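Local coordinates for protein peruvianin-I (Thevetia peruviana, PDB 6ORM) that probably acts as a proteolytic enzyme of the latex, a germin-like protein of the cupin fold with cysteine peptidase activity, at residues A[149-153]-A[154-158]. Numbering follows the deposited sequence.
Sequences ASLNS and QNPGG
S153, Q154 and N155 form an ST turn, in which the serine hydroxyl bonds to the backbone two residues ahead, just after strand 145-151 of the cupin β-barrel. The evidence is one nearly straight bond: N155 N donates to S153 OG at 3.1 Å with an N-H...O angle of 168°. With chi1 at 176°, OG lies opposite the serine's own N and beside its carbonyl carbon, which brings it within range of the following amides. Q154 N is as near, 3.0 Å from S153 OG, but at an angle too poor for a bond; it pairs instead with OD2 of D3, whose OD1 bonds S153 OG. One carboxylate thus holds both the hydroxyl and the next amide. With an alanine in its place, N155 N and D3 OD1 would probably each lose their hydroxyl partner, and the turn would be held less firmly.

Just before it, N152 centres an inverse gamma turn, with a weak bond of 3.0 Å from S153 N back to L151 O. The chain doubles back through these turns, and the tight part of the contact lies inside the bend, where L151 and P156, both buried, meet: their side chains cross at about a right angle, L151 CB meeting P156 CG at 3.6 Å and L151 CD2 reaching P156 CB at 3.8 Å. T73 of strand 73-79 touches both residues, tying this apolar pair to the sheet. Q154 is buried too, its OE1 hydrogen-bonded to T69 N and its NE2 to N68 OD1.

The looser side is that of the partly exposed N155, whose CB points away from 149-153 and whose ND2 bonds L7 O of a neighbouring subunit. Back at the bend, P156 CD comes within 3.7 Å of S153 O, which is hydrogen-bonded to T73 OG1.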
loop_
_atom_site.group_PDB
_atom_site.type_symbol
_atom_site.label_atom_id
_atom_site.label_comp_id
_atom_site.label_asym_id
_atom_site.label_seq_id
_atom_site.Cartn_x
_atom_site.Cartn_y
_atom_site.Cartn_z
ATOM N N ALA A 149 -22.264 8.426 -3.227
ATOM C CA ALA A 149 -21.314 7.475 -2.672
ATOM C C ALA A 149 -19.899 7.950 -2.980
ATOM O O ALA A 149 -19.527 8.081 -4.151
ATOM C CB ALA A 149 -21.549 6.075 -3.241
ATOM N N SER A 150 -19.127 8.231 -1.933
ATOM C CA SER A 150 -17.702 8.504 -2.068
ATOM C C SER A 150 -16.938 7.209 -1.823
ATOM O O SER A 150 -17.155 6.543 -0.807
ATOM C CB SER A 150 -17.256 9.584 -1.081
ATOM O OG SER A 150 -17.865 10.833 -1.367
ATOM N N LEU A 151 -16.069 6.842 -2.764
ATOM C CA LEU A 151 -15.328 5.589 -2.687
ATOM C C LEU A 151 -13.837 5.848 -2.849
ATOM O O LEU A 151 -13.427 6.691 -3.653
ATOM C CB LEU A 151 -15.818 4.596 -3.752
ATOM C CG LEU A 151 -17.315 4.271 -3.702
ATOM C CD1 LEU A 151 -18.076 5.009 -4.801
ATOM C CD2 LEU A 151 -17.559 2.769 -3.784
ATOM N N ASN A 152 -13.028 5.114 -2.083
ATOM C CA ASN A 152 -11.577 5.308 -2.090
ATOM C C ASN A 152 -10.907 4.424 -3.146
ATOM O O ASN A 152 -10.021 3.615 -2.871
ATOM C CB ASN A 152 -11.000 5.061 -0.700
ATOM C CG ASN A 152 -11.263 3.657 -0.191
ATOM O OD1 ASN A 152 -12.289 3.047 -0.500
ATOM N ND2 ASN A 152 -10.329 3.134 0.597
ATOM N N SER A 153 -11.362 4.597 -4.383
ATOM C CA SER A 153 -10.689 4.032 -5.544
ATOM C C SER A 153 -11.118 4.828 -6.763
ATOM O O SER A 153 -12.239 5.336 -6.819
ATOM C CB SER A 153 -11.013 2.545 -5.733
ATOM O OG SER A 153 -10.413 2.044 -6.917
ATOM N N GLN A 154 -10.216 4.933 -7.740
ATOM C CA GLN A 154 -10.594 5.543 -9.008
ATOM C C GLN A 154 -11.527 4.658 -9.823
ATOM O O GLN A 154 -12.132 5.145 -10.783
ATOM C CB GLN A 154 -9.351 5.874 -9.833
ATOM C CG GLN A 154 -8.692 4.663 -10.454
ATOM C CD GLN A 154 -7.490 5.028 -11.298
ATOM O OE1 GLN A 154 -6.535 5.636 -10.813
ATOM N NE2 GLN A 154 -7.533 4.659 -12.571
ATOM N N ASN A 155 -11.658 3.386 -9.467
ATOM C CA ASN A 155 -12.501 2.445 -10.192
ATOM C C ASN A 155 -12.915 1.331 -9.238
ATOM O O ASN A 155 -12.421 0.201 -9.344
ATOM C CB ASN A 155 -11.765 1.882 -11.411
ATOM C CG ASN A 155 -12.667 1.052 -12.307
ATOM O OD1 ASN A 155 -13.877 1.264 -12.356
ATOM N ND2 ASN A 155 -12.080 0.094 -13.016
ATOM N N PRO A 156 -13.821 1.617 -8.299
ATOM C CA PRO A 156 -14.155 0.620 -7.266
ATOM C C PRO A 156 -14.771 -0.647 -7.824
ATOM O O PRO A 156 -14.647 -1.710 -7.204
ATOM C CB PRO A 156 -15.146 1.367 -6.359
ATOM C CG PRO A 156 -15.050 2.819 -6.751
ATOM C CD PRO A 156 -14.627 2.842 -8.177
ATOM N N GLY A 157 -15.442 -0.566 -8.968
ATOM C CA GLY A 157 -16.213 -1.683 -9.471
ATOM C C GLY A 157 -17.569 -1.779 -8.801
ATOM O O GLY A 157 -17.756 -1.298 -7.683
ATOM N N GLY A 158 -18.525 -2.393 -9.492
ATOM C CA GLY A 158 -19.864 -2.568 -8.969
ATOM C C GLY A 158 -20.449 -3.866 -9.479
ATOM O O GLY A 158 -20.322 -4.181 -10.667
#